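PDB 3K2V: putative D-arabinose 5-phosphate isomerase from Klebsiella pneumoniae subsp. pneumoniae, which probably interconverts D-arabinose 5-phosphate and D-ribulose 5-phosphate when full-length, and whose CBS-domain pair binds a CMP-linked sugar acid. Local coordinates for residues N31-T36 with H144-A149; L54-K59 with F77-L82; M71-I76 with C128-D133. All blocks are in the same frame, centred on the assembly; numbering follows the deposited sequence. Where two conformers were deposited one is given.

How the contacts relate
From the N terminus, the chain reaches 31-36 first, and contact 1 brings this loop to the C-terminal residues 144-149, so that nearly the whole CBS pair lies between the two halves of one contact. Within that span, helix 49-59 gives 54-59 to contact 2, whose loop closes after only 17 residues at 77-82. Before that closure the chain passes through 71-76, which pairs later with 128-133 in contact 3; contacts 2 and 3 therefore cross, sharing strand 73-78 and the CMK of chain C. Contact 2 ties together elements of the first CBS domain, whereas contacts 1 and 3 join the first to the second. Met34 and Val131 pack contact 1 against contact 3.

Contact 1 (N31-T36 with H144-A149); sequences NDIMHT and HDLLRA. With CMK (cytidine 5'-monophosphate 3-deoxy-beta-D-gulo-oct-2-ulo-pyranosonic acid), chain G.
Asp145 and Leu146 meet His35 and Ile33, one polar pair and one apolar pair side by side, just after the chain has passed the CMK of chain G at His144. The His144 ring approaches the sugar-acid end of that CMK obliquely, with CD2 3.2 Å from ligand O8, while the backbone oxygen of His144 accepts a bond from Gln122 of the second subunit. At the next residue, OD1 of Asp145 lies at the edge of the His35 imidazole, near its plane, and the ring and carboxylate planes are 56° apart. NE2 of His35 gives a weak hydrogen bond to Asp145 OD1, 2.9 Å long and bent to 136°. Asp145 OD2 lies at the same distance from that nitrogen and is itself held by the backbone N of His142. The contact thus joins the two members of a CBS pair: the loop ahead of strand 42-43, from the first CBS motif, is set against the short helix 143-146 of the second. Leu146 follows with its CD2 branch, 3.8 Å from CD1 of Ile33; the two side chains cross at about a right angle. Ile33 can present CD1 there with CG1 held between its backbone N and carbonyl carbon (chi1 65°), and Ala114 of helix 114-124 packs on both residues. Arg148 turns back on its own segment, its NH2 forming a salt bridge with Asp145 OD1 whose modelled length of 2.5 Å is doubtfully short.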
loop_
_atom_site.group_PDB
_atom_site.type_symbol
_atom_site.label_atom_id
_atom_site.label_comp_id
_atom_site.label_asym_id
_atom_site.label_seq_id
_atom_site.Cartn_x
_atom_site.Cartn_y
_atom_site.Cartn_z
ATOM N N ASN A 31 3.831 -5.937 -20.162
ATOM C CA ASN A 31 4.269 -7.310 -20.412
ATOM C C ASN A 31 5.745 -7.517 -20.064
ATOM O O ASN A 31 6.145 -8.574 -19.599
ATOM C CB ASN A 31 4.123 -7.629 -21.904
ATOM C CG ASN A 31 4.109 -9.096 -22.179
ATOM O OD1 ASN A 31 3.462 -9.870 -21.470
ATOM N ND2 ASN A 31 4.764 -9.486 -23.215
ATOM N N ASP A 32 6.553 -6.511 -20.360
ATOM C CA ASP A 32 7.984 -6.611 -20.231
ATOM C C ASP A 32 8.500 -6.209 -18.867
ATOM O O ASP A 32 9.690 -6.294 -18.631
ATOM C CB ASP A 32 8.653 -5.787 -21.339
ATOM C CG ASP A 32 8.242 -6.269 -22.744
ATOM O OD1 ASP A 32 7.942 -7.470 -22.903
ATOM O OD2 ASP A 32 8.171 -5.455 -23.685
ATOM N N ILE A 33 7.624 -5.763 -17.971
ATOM C CA ILE A 33 8.058 -5.427 -16.623
ATOM C C ILE A 33 7.265 -6.111 -15.522
ATOM O O ILE A 33 7.658 -6.059 -14.379
ATOM C CB ILE A 33 8.080 -3.907 -16.382
ATOM C CG1 ILE A 33 6.706 -3.266 -16.446
ATOM C CG2 ILE A 33 8.947 -3.202 -17.417
ATOM C CD1 ILE A 33 6.827 -1.822 -17.077
HETATM N N MSE A 34 6.160 -6.758 -15.864
HETATM C CA MSE A 34 5.321 -7.394 -14.882
HETATM C C MSE A 34 5.976 -8.621 -14.232
HETATM O O MSE A 34 6.859 -9.262 -14.811
HETATM C CB MSE A 34 3.998 -7.815 -15.512
HETATM C CG MSE A 34 4.117 -8.949 -16.506
HETATM SE SE MSE A 34 2.449 -9.252 -17.393
HETATM C CE MSE A 34 2.934 -10.738 -18.459
ATOM N N HIS A 35 5.495 -8.951 -13.036
ATOM C CA HIS A 35 5.826 -10.194 -12.354
ATOM C C HIS A 35 5.010 -11.331 -12.946
ATOM O O HIS A 35 3.803 -11.209 -13.145
ATOM C CB HIS A 35 5.542 -10.055 -10.843
ATOM C CG HIS A 35 6.325 -8.953 -10.213
ATOM N ND1 HIS A 35 7.669 -9.070 -9.929
ATOM C CD2 HIS A 35 5.981 -7.678 -9.907
ATOM C CE1 HIS A 35 8.107 -7.923 -9.432
ATOM N NE2 HIS A 35 7.098 -7.067 -9.399
ATOM N N THR A 36 5.673 -12.446 -13.210
ATOM C CA THR A 36 5.035 -13.621 -13.805
ATOM C C THR A 36 5.460 -14.844 -13.036
ATOM O O THR A 36 6.322 -14.766 -12.162
ATOM C CB THR A 36 5.462 -13.795 -15.278
ATOM O OG1 THR A 36 6.854 -14.081 -15.321
ATOM C CG2 THR A 36 5.211 -12.523 -16.054
ATOM N N HIS A 144 5.822 0.344 -7.672
ATOM C CA HIS A 144 7.289 0.276 -7.502
ATOM C C HIS A 144 8.023 -0.192 -8.762
ATOM O O HIS A 144 9.112 0.290 -9.055
ATOM C CB HIS A 144 7.687 -0.667 -6.358
ATOM C CG HIS A 144 7.449 -0.100 -4.996
ATOM N ND1 HIS A 144 7.828 1.174 -4.643
ATOM C CD2 HIS A 144 6.887 -0.644 -3.894
ATOM C CE1 HIS A 144 7.500 1.396 -3.383
ATOM N NE2 HIS A 144 6.934 0.307 -2.902
ATOM N N ASP A 145 7.416 -1.126 -9.488
ATOM C CA ASP A 145 7.974 -1.649 -10.746
ATOM C C ASP A 145 8.097 -0.570 -11.824
ATOM O O ASP A 145 9.025 -0.601 -12.636
ATOM C CB ASP A 145 7.107 -2.775 -11.302
ATOM C CG ASP A 145 6.983 -3.949 -10.357
ATOM O OD1 ASP A 145 7.981 -4.294 -9.720
ATOM O OD2 ASP A 145 5.883 -4.534 -10.250
ATOM N N LEU A 146 7.177 0.385 -11.828
ATOM C CA LEU A 146 7.180 1.428 -12.842
ATOM C C LEU A 146 8.251 2.475 -12.605
ATOM O O LEU A 146 8.545 3.252 -13.513
ATOM C CB LEU A 146 5.796 2.071 -12.983
ATOM C CG LEU A 146 4.666 1.069 -13.220
ATOM C CD1 LEU A 146 3.349 1.786 -13.426
ATOM C CD2 LEU A 146 4.934 0.103 -14.379
ATOM N N LEU A 147 8.886 2.460 -11.434
ATOM C CA LEU A 147 9.983 3.379 -11.127
ATOM C C LEU A 147 11.354 2.717 -10.916
ATOM O O LEU A 147 12.299 3.396 -10.522
ATOM C CB LEU A 147 9.662 4.158 -9.854
ATOM C CG LEU A 147 8.203 4.508 -9.577
ATOM C CD1 LEU A 147 8.113 4.982 -8.131
ATOM C CD2 LEU A 147 7.655 5.533 -10.570
ATOM N N ARG A 148 11.476 1.411 -11.133
ATOM C CA ARG A 148 12.776 0.742 -10.974
ATOM C C ARG A 148 13.512 0.693 -12.319
ATOM O O ARG A 148 12.974 1.156 -13.337
ATOM C CB ARG A 148 12.611 -0.665 -10.358
ATOM C CG ARG A 148 12.322 -1.815 -11.335
ATOM C CD ARG A 148 12.289 -3.158 -10.606
ATOM N NE ARG A 148 11.048 -3.332 -9.842
ATOM C CZ ARG A 148 10.967 -3.831 -8.604
ATOM N NH1 ARG A 148 12.055 -4.229 -7.946
ATOM N NH2 ARG A 148 9.778 -3.931 -8.009
ATOM N N ALA A 149 14.736 0.143 -12.311
ATOM C CA ALA A 149 15.547 -0.069 -13.534
ATOM C C ALA A 149 15.836 1.246 -14.248
ATOM O O ALA A 149 15.853 2.303 -13.612
ATOM C CB ALA A 149 14.871 -1.067 -14.491
HETATM N N1C CMK G . 7.445 2.475 7.394
HETATM C C2C CMK G . 8.281 3.457 8.025
HETATM N N3C CMK G . 8.142 4.787 7.659
HETATM C C4C CMK G . 7.212 5.183 6.688
HETATM C C5C CMK G . 6.406 4.239 6.068
HETATM C C6C CMK G . 6.530 2.887 6.418
HETATM O O2C CMK G . 9.098 3.148 8.891
HETATM N N4C CMK G . 7.121 6.477 6.382
HETATM C "C1'" CMK G . 7.582 1.028 7.776
HETATM C "C2'" CMK G . 6.241 0.321 8.092
HETATM O "O2'" CMK G . 5.822 0.537 9.461
HETATM C "C3'" CMK G . 6.581 -1.144 7.819
HETATM C "C4'" CMK G . 7.742 -1.098 6.789
HETATM O "O4'" CMK G . 8.185 0.286 6.684
HETATM O "O3'" CMK G . 7.008 -1.757 9.042
HETATM C "C5'" CMK G . 7.207 -1.336 5.340
HETATM O "O5'" CMK G . 6.066 -0.424 5.049
HETATM P PA CMK G . 4.776 -1.051 4.277
HETATM O O1A CMK G . 4.155 -1.931 5.400
HETATM O O2A CMK G . 3.879 0.006 3.769
HETATM O O6 CMK G . 5.636 -3.080 1.028
HETATM C C2 CMK G . 4.897 -3.059 2.299
HETATM O O2 CMK G . 5.459 -1.960 3.089
HETATM C C3 CMK G . 3.418 -2.808 2.020
HETATM C C4 CMK G . 2.883 -3.794 0.987
HETATM O O4 CMK G . 1.508 -3.465 0.735
HETATM C C5 CMK G . 3.707 -3.753 -0.297
HETATM C C6 CMK G . 5.160 -4.085 0.084
HETATM C C7 CMK G . 6.240 -4.308 -1.006
HETATM C C1 CMK G . 5.007 -4.370 3.123
HETATM O O1X CMK G . 4.993 -4.222 4.361
HETATM O O1Y CMK G . 5.029 -5.483 2.537
HETATM O O5 CMK G . 3.642 -2.449 -0.863
HETATM C C8 CMK G . 6.579 -3.080 -1.838
HETATM O O8 CMK G . 7.974 -3.144 -2.220
HETATM O O7 CMK G . 7.462 -4.738 -0.384
#

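Contact 2 (L54-K59 with F77-L82); sequences LEITRK and FTDGDL. With CMK (cytidine 5'-monophosphate 3-deoxy-beta-D-gulo-oct-2-ulo-pyranosonic acid), chain C.
Ile56 reaches from helix 49-59 to Phe77 and Asp79, and its branches divide the work. Its CB points at the opposite segment, and from there CG2 runs to the carboxylate of Asp79, 3.5 Å from OD1. The other branch leaves beside the backbone N (chi1 -68°) and stretches out with chi2 at 174°, carrying CD1 onto the strand end. There CD1 lies 3.7 Å from the backbone O of Phe77. It also touches the Phe77 ring at its edge, 4.1 Å from CD2. Ile56 and Asp79 slide past each other in opposite directions. The carboxylate finds its polar partners elsewhere: Asp79 OD1 makes a salt bridge with Arg83 of the second subunit, and OD2 is hydrogen-bonded to O4 of the CMK of chain G. This is the helix-on-sheet packing of a CBS domain, in which helix 49-59 lies against strand 73-78 where that strand passes into helix 79-86. Thr78, at the N-cap of helix 79-86, forms a capping box with Asp81: Thr78 OG1 accepts from Asp81 N at 3.0 Å, and Asp81 OD2 accepts from Thr78 N at 2.9 Å. Both capping residues also hold the CMK of chain C. Thr78 OG1 donates to its phosphate oxygen O1A, 2.9 Å away. Asp81 takes the ribose with both carboxylate oxygens, OD1 from O3' and OD2 from O2', each bond measuring 2.7 Å.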
loop_
_atom_site.group_PDB
_atom_site.type_symbol
_atom_site.label_atom_id
_atom_site.label_comp_id
_atom_site.label_asym_id
_atom_site.label_seq_id
_atom_site.Cartn_x
_atom_site.Cartn_y
_atom_site.Cartn_z
ATOM N N LEU A 54 -0.194 -15.066 4.081
ATOM C CA LEU A 54 1.128 -15.620 3.888
ATOM C C LEU A 54 1.596 -15.381 2.441
ATOM O O LEU A 54 2.769 -15.024 2.195
ATOM C CB LEU A 54 1.140 -17.109 4.253
ATOM C CG LEU A 54 2.495 -17.803 4.079
ATOM C CD1 LEU A 54 3.540 -17.149 4.993
ATOM C CD2 LEU A 54 2.377 -19.322 4.319
ATOM N N GLU A 55 0.686 -15.545 1.487
ATOM C CA GLU A 55 1.023 -15.377 0.075
ATOM C C GLU A 55 1.354 -13.920 -0.199
ATOM O O GLU A 55 2.343 -13.641 -0.898
ATOM C CB GLU A 55 -0.112 -15.867 -0.824
ATOM C CG GLU A 55 0.120 -15.717 -2.356
ATOM C CD GLU A 55 1.119 -16.716 -2.961
ATOM O OE1 GLU A 55 1.674 -17.551 -2.210
ATOM O OE2 GLU A 55 1.347 -16.664 -4.209
ATOM N N ILE A 56 0.571 -13.001 0.385
ATOM C CA ILE A 56 0.839 -11.571 0.279
ATOM C C ILE A 56 2.236 -11.265 0.810
ATOM O O ILE A 56 3.019 -10.565 0.141
ATOM C CB ILE A 56 -0.210 -10.687 1.024
ATOM C CG1 ILE A 56 -1.571 -10.765 0.346
ATOM C CG2 ILE A 56 0.287 -9.208 1.106
ATOM C CD1 ILE A 56 -2.725 -10.013 1.127
ATOM N N THR A 57 2.562 -11.788 1.994
ATOM C CA THR A 57 3.861 -11.529 2.589
ATOM C C THR A 57 4.995 -12.063 1.715
ATOM O O THR A 57 5.965 -11.356 1.454
ATOM C CB THR A 57 3.962 -12.143 3.991
ATOM O OG1 THR A 57 2.901 -11.613 4.798
ATOM C CG2 THR A 57 5.299 -11.812 4.611
ATOM N N ARG A 58 4.850 -13.292 1.243
ATOM C CA ARG A 58 5.912 -13.898 0.478
ATOM C C ARG A 58 6.176 -13.239 -0.858
ATOM O O ARG A 58 7.323 -13.140 -1.252
ATOM C CB ARG A 58 5.688 -15.388 0.323
ATOM C CG ARG A 58 6.041 -16.048 1.600
ATOM C CD ARG A 58 5.473 -17.398 1.715
ATOM N NE ARG A 58 6.021 -18.030 2.903
ATOM C CZ ARG A 58 5.802 -19.293 3.226
ATOM N NH1 ARG A 58 5.053 -20.045 2.416
ATOM N NH2 ARG A 58 6.343 -19.798 4.337
ATOM N N LYS A 59 5.145 -12.750 -1.538
ATOM C CA LYS A 59 5.365 -12.205 -2.885
ATOM C C LYS A 59 5.632 -10.707 -2.886
ATOM O O LYS A 59 6.037 -10.141 -3.917
ATOM C CB LYS A 59 4.232 -12.599 -3.837
ATOM C CG LYS A 59 3.942 -14.112 -3.912
ATOM C CD LYS A 59 5.157 -14.978 -4.202
ATOM C CE LYS A 59 4.837 -16.485 -4.261
ATOM N NZ LYS A 59 3.779 -16.881 -5.224
ATOM N N PHE A 77 -7.352 -9.474 -2.977
ATOM C CA PHE A 77 -7.333 -9.039 -1.575
ATOM C C PHE A 77 -6.047 -8.293 -1.307
ATOM O O PHE A 77 -4.955 -8.821 -1.556
ATOM C CB PHE A 77 -7.455 -10.242 -0.686
ATOM C CG PHE A 77 -7.736 -9.912 0.758
ATOM C CD1 PHE A 77 -9.005 -9.567 1.159
ATOM C CD2 PHE A 77 -6.738 -9.995 1.708
ATOM C CE1 PHE A 77 -9.290 -9.277 2.528
ATOM C CE2 PHE A 77 -7.002 -9.727 3.061
ATOM C CZ PHE A 77 -8.272 -9.377 3.461
ATOM N N THR A 78 -6.180 -7.066 -0.814
ATOM C CA THR A 78 -5.044 -6.201 -0.504
ATOM C C THR A 78 -4.887 -5.998 1.009
ATOM O O THR A 78 -5.799 -6.312 1.788
ATOM C CB THR A 78 -5.240 -4.798 -1.125
ATOM O OG1 THR A 78 -6.312 -4.120 -0.456
ATOM C CG2 THR A 78 -5.533 -4.872 -2.635
ATOM N N ASP A 79 -3.749 -5.432 1.426
ATOM C CA ASP A 79 -3.561 -5.054 2.829
ATOM C C ASP A 79 -4.635 -4.060 3.290
ATOM O O ASP A 79 -5.123 -4.135 4.407
ATOM C CB ASP A 79 -2.164 -4.468 3.053
ATOM C CG ASP A 79 -1.049 -5.520 2.948
ATOM O OD1 ASP A 79 -1.342 -6.740 3.054
ATOM O OD2 ASP A 79 0.127 -5.130 2.751
ATOM N N GLY A 80 -5.029 -3.138 2.413
ATOM C CA GLY A 80 -6.135 -2.238 2.724
ATOM C C GLY A 80 -7.455 -2.976 3.004
ATOM O O GLY A 80 -8.222 -2.576 3.879
ATOM N N ASP A 81 -7.728 -4.010 2.225
ATOM C CA ASP A 81 -8.909 -4.839 2.436
ATOM C C ASP A 81 -8.921 -5.492 3.827
ATOM O O ASP A 81 -9.979 -5.604 4.446
ATOM C CB ASP A 81 -9.024 -5.910 1.357
ATOM C CG ASP A 81 -9.332 -5.333 -0.018
ATOM O OD1 ASP A 81 -10.034 -4.302 -0.104
ATOM O OD2 ASP A 81 -8.874 -5.923 -1.010
ATOM N N LEU A 82 -7.753 -5.919 4.306
ATOM C CA LEU A 82 -7.643 -6.501 5.647
ATOM C C LEU A 82 -8.060 -5.488 6.702
ATOM O O LEU A 82 -8.845 -5.802 7.604
ATOM C CB LEU A 82 -6.248 -7.032 5.940
ATOM C CG LEU A 82 -6.062 -7.676 7.311
ATOM C CD1 LEU A 82 -6.956 -8.923 7.430
ATOM C CD2 LEU A 82 -4.580 -8.037 7.571
HETATM N N1C CMK C . -8.339 -3.340 -6.038
HETATM C C2C CMK C . -8.859 -3.888 -7.221
HETATM N N3C CMK C . -7.954 -4.223 -8.229
HETATM C C4C CMK C . -6.590 -3.987 -8.140
HETATM C C5C CMK C . -6.069 -3.436 -6.957
HETATM C C6C CMK C . -6.956 -3.109 -5.915
HETATM O O2C CMK C . -10.069 -4.120 -7.375
HETATM N N4C CMK C . -5.831 -4.349 -9.197
HETATM C "C1'" CMK C . -9.306 -2.990 -4.935
HETATM C "C2'" CMK C . -8.845 -3.508 -3.566
HETATM O "O2'" CMK C . -9.325 -4.851 -3.408
HETATM C "C3'" CMK C . -9.528 -2.523 -2.618
HETATM C "C4'" CMK C . -9.574 -1.216 -3.434
HETATM O "O4'" CMK C . -9.313 -1.570 -4.858
HETATM O "O3'" CMK C . -10.848 -2.960 -2.344
HETATM C "C5'" CMK C . -8.457 -0.245 -3.082
HETATM O "O5'" CMK C . -7.151 -0.879 -3.130
HETATM P PA CMK C . -6.161 -0.624 -1.836
HETATM O O1A CMK C . -6.753 -1.297 -0.646
HETATM O O2A CMK C . -4.788 -1.135 -2.139
HETATM O O6 CMK C . -5.421 3.118 -1.006
HETATM C C2 CMK C . -5.847 1.818 -0.531
HETATM O O2 CMK C . -6.158 1.006 -1.703
HETATM C C3 CMK C . -4.705 1.223 0.312
HETATM C C4 CMK C . -4.119 2.214 1.341
HETATM O O4 CMK C . -2.963 1.619 2.001
HETATM C C5 CMK C . -3.759 3.542 0.712
HETATM C C6 CMK C . -5.017 4.059 0.025
HETATM C C7 CMK C . -4.791 5.375 -0.705
HETATM C C1 CMK C . -7.186 1.892 0.226
HETATM O O1X CMK C . -8.183 2.181 -0.473
HETATM O O1Y CMK C . -7.222 1.620 1.443
HETATM O O5 CMK C . -2.685 3.403 -0.248
HETATM C C8 CMK C . -6.117 5.948 -1.231
HETATM O O8 CMK C . -5.807 7.028 -2.108
HETATM O O7 CMK C . -4.220 6.310 0.188
#

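Contact 3 (M71-I76 with C128-D133); sequences MNIIGI and CVLVAD. With CMK (cytidine 5'-monophosphate 3-deoxy-beta-D-gulo-oct-2-ulo-pyranosonic acid), chain C.
Ile73 and Leu130 each start their side chain beside the backbone N, chi1 -62° and -56°, and both continue extended, which brings them tip to tip between two strands. CD1 of Ile73 ends 3.8 Å from CD1 of Leu130. The same Ile73 methyl lies 3.9 Å from CB of Ala132, two residues further along. Ile76 comes in beside this pair, its CG2 3.6 Å from Leu130 CD1, but the residue is modelled in two conformers and this contact, which holds for one of them alone, is provisional. The strands run antiparallel at 177°, but the axes of 73-76 and 128-133 come no closer than 10.3 Å, so side chains and not backbone bonds fill the gap. The strands lie in separate sheets, strand 73-78 in the first CBS range and strand 128-133 in the second, and these residues form part of the hydrophobic interface of the CBS pair. Ile74 and Gly75 both face Ile66 in a classic beta bulge of strand 73-78. Beyond Ile76 the packing gives way to the pocket of the CMK of chain C, where Ile76 CD1, in the same conformer and equally provisionally, borders the cytosine at O2C. At the start of the opposite strand, amino nitrogen N4C of the base donates to the backbone O of Cys128, at 3.0 Å.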
loop_
_atom_site.group_PDB
_atom_site.type_symbol
_atom_site.label_atom_id
_atom_site.label_comp_id
_atom_site.label_asym_id
_atom_site.label_seq_id
_atom_site.Cartn_x
_atom_site.Cartn_y
_atom_site.Cartn_z
HETATM N N MSE A 71 -6.417 -20.403 -13.774
HETATM C CA MSE A 71 -5.811 -19.082 -13.577
HETATM C C MSE A 71 -6.701 -17.930 -14.045
HETATM O O MSE A 71 -6.209 -16.861 -14.390
HETATM C CB MSE A 71 -4.409 -18.993 -14.212
HETATM C CG MSE A 71 -3.341 -19.781 -13.480
HETATM SE SE MSE A 71 -3.030 -19.174 -11.639
HETATM C CE MSE A 71 -2.636 -17.400 -12.017
ATOM N N ASN A 72 -8.016 -18.122 -14.029
ATOM C CA ASN A 72 -8.930 -17.018 -14.201
ATOM C C ASN A 72 -9.130 -16.293 -12.875
ATOM O O ASN A 72 -9.209 -16.912 -11.822
ATOM C CB ASN A 72 -10.273 -17.507 -14.710
ATOM C CG ASN A 72 -10.204 -17.981 -16.128
ATOM O OD1 ASN A 72 -9.570 -17.350 -16.972
ATOM N ND2 ASN A 72 -10.859 -19.101 -16.409
ATOM N N ILE A 73 -9.220 -14.984 -12.952
ATOM C CA ILE A 73 -9.331 -14.129 -11.782
ATOM C C ILE A 73 -10.742 -14.244 -11.225
ATOM O O ILE A 73 -11.702 -14.011 -11.934
ATOM C CB ILE A 73 -9.092 -12.655 -12.179
ATOM C CG1 ILE A 73 -7.663 -12.470 -12.736
ATOM C CG2 ILE A 73 -9.336 -11.711 -11.015
ATOM C CD1 ILE A 73 -7.525 -11.226 -13.640
ATOM N N ILE A 74 -10.841 -14.592 -9.950
ATOM C CA ILE A 74 -12.102 -14.592 -9.234
ATOM C C ILE A 74 -12.183 -13.326 -8.379
ATOM O O ILE A 74 -13.228 -12.695 -8.285
ATOM C CB ILE A 74 -12.215 -15.816 -8.333
ATOM C CG1 ILE A 74 -12.068 -17.092 -9.152
ATOM C CG2 ILE A 74 -13.572 -15.795 -7.523
ATOM C CD1 ILE A 74 -12.121 -18.355 -8.264
ATOM N N GLY A 75 -11.068 -12.937 -7.790
ATOM C CA GLY A 75 -11.050 -11.818 -6.877
ATOM C C GLY A 75 -9.647 -11.395 -6.527
ATOM O O GLY A 75 -8.654 -11.945 -7.057
ATOM N N ILE A 76 -9.551 -10.370 -5.690
ATOM C CA ILE A 76 -8.282 -9.926 -5.147
ATOM C C ILE A 76 -8.466 -9.542 -3.689
ATOM O O ILE A 76 -9.594 -9.319 -3.226
ATOM C CB ILE A 76 -7.667 -8.714 -5.926
ATOM C CG1 ILE A 76 -8.398 -7.401 -5.618
ATOM C CG2 ILE A 76 -7.620 -8.986 -7.415
ATOM C CD1 ILE A 76 -9.508 -7.123 -6.534
ATOM N N CYS A 128 -1.191 -1.527 -7.238
ATOM C CA CYS A 128 -0.825 -2.772 -7.948
ATOM C C CYS A 128 -1.993 -3.184 -8.844
ATOM O O CYS A 128 -3.136 -3.210 -8.371
ATOM C CB CYS A 128 -0.454 -3.883 -6.925
ATOM S SG CYS A 128 0.469 -5.336 -7.595
ATOM N N VAL A 129 -1.718 -3.503 -10.125
ATOM C CA VAL A 129 -2.748 -3.785 -11.119
ATOM C C VAL A 129 -2.512 -5.180 -11.727
ATOM O O VAL A 129 -1.362 -5.619 -11.904
ATOM C CB VAL A 129 -2.800 -2.655 -12.192
ATOM C CG1 VAL A 129 -1.489 -2.580 -12.960
ATOM C CG2 VAL A 129 -3.951 -2.833 -13.180
ATOM N N LEU A 130 -3.607 -5.889 -11.986
ATOM C CA LEU A 130 -3.513 -7.215 -12.581
ATOM C C LEU A 130 -3.292 -7.036 -14.077
ATOM O O LEU A 130 -3.822 -6.090 -14.683
ATOM C CB LEU A 130 -4.801 -8.003 -12.358
ATOM C CG LEU A 130 -5.243 -8.146 -10.893
ATOM C CD1 LEU A 130 -6.606 -8.816 -10.878
ATOM C CD2 LEU A 130 -4.206 -8.937 -10.111
ATOM N N VAL A 131 -2.513 -7.925 -14.668
ATOM C CA VAL A 131 -2.331 -7.927 -16.128
ATOM C C VAL A 131 -3.016 -9.186 -16.618
ATOM O O VAL A 131 -2.707 -10.285 -16.143
ATOM C CB VAL A 131 -0.872 -7.865 -16.550
ATOM C CG1 VAL A 131 -0.777 -7.780 -18.090
ATOM C CG2 VAL A 131 -0.164 -6.648 -15.906
ATOM N N ALA A 132 -3.974 -9.023 -17.511
ATOM C CA ALA A 132 -4.847 -10.115 -17.898
ATOM C C ALA A 132 -5.195 -10.104 -19.363
ATOM O O ALA A 132 -5.220 -9.046 -20.010
ATOM C CB ALA A 132 -6.166 -10.077 -17.087
ATOM N N ASP A 133 -5.507 -11.297 -19.853
ATOM C CA ASP A 133 -6.202 -11.497 -21.120
ATOM C C ASP A 133 -7.629 -11.968 -20.795
ATOM O O ASP A 133 -7.863 -13.151 -20.535
ATOM C CB ASP A 133 -5.487 -12.545 -21.969
ATOM C CG ASP A 133 -6.322 -12.981 -23.182
ATOM O OD1 ASP A 133 -7.108 -12.143 -23.694
ATOM O OD2 ASP A 133 -6.243 -14.168 -23.586
HETATM N N1C CMK C . -8.339 -3.340 -6.038
HETATM C C2C CMK C . -8.859 -3.888 -7.221
HETATM N N3C CMK C . -7.954 -4.223 -8.229
HETATM C C4C CMK C . -6.590 -3.987 -8.140
HETATM C C5C CMK C . -6.069 -3.436 -6.957
HETATM C C6C CMK C . -6.956 -3.109 -5.915
HETATM O O2C CMK C . -10.069 -4.120 -7.375
HETATM N N4C CMK C . -5.831 -4.349 -9.197
HETATM C "C1'" CMK C . -9.306 -2.990 -4.935
HETATM C "C2'" CMK C . -8.845 -3.508 -3.566
HETATM O "O2'" CMK C . -9.325 -4.851 -3.408
HETATM C "C3'" CMK C . -9.528 -2.523 -2.618
HETATM C "C4'" CMK C . -9.574 -1.216 -3.434
HETATM O "O4'" CMK C . -9.313 -1.570 -4.858
HETATM O "O3'" CMK C . -10.848 -2.960 -2.344
HETATM C "C5'" CMK C . -8.457 -0.245 -3.082
HETATM O "O5'" CMK C . -7.151 -0.879 -3.130
HETATM P PA CMK C . -6.161 -0.624 -1.836
HETATM O O1A CMK C . -6.753 -1.297 -0.646
HETATM O O2A CMK C . -4.788 -1.135 -2.139
HETATM O O6 CMK C . -5.421 3.118 -1.006
HETATM C C2 CMK C . -5.847 1.818 -0.531
HETATM O O2 CMK C . -6.158 1.006 -1.703
HETATM C C3 CMK C . -4.705 1.223 0.312
HETATM C C4 CMK C . -4.119 2.214 1.341
HETATM O O4 CMK C . -2.963 1.619 2.001
HETATM C C5 CMK C . -3.759 3.542 0.712
HETATM C C6 CMK C . -5.017 4.059 0.025
HETATM C C7 CMK C . -4.791 5.375 -0.705
HETATM C C1 CMK C . -7.186 1.892 0.226
HETATM O O1X CMK C . -8.183 2.181 -0.473
HETATM O O1Y CMK C . -7.222 1.620 1.443
HETATM O O5 CMK C . -2.685 3.403 -0.248
HETATM C C8 CMK C . -6.117 5.948 -1.231
HETATM O O8 CMK C . -5.807 7.028 -2.108
HETATM O O7 CMK C . -4.220 6.310 0.188
#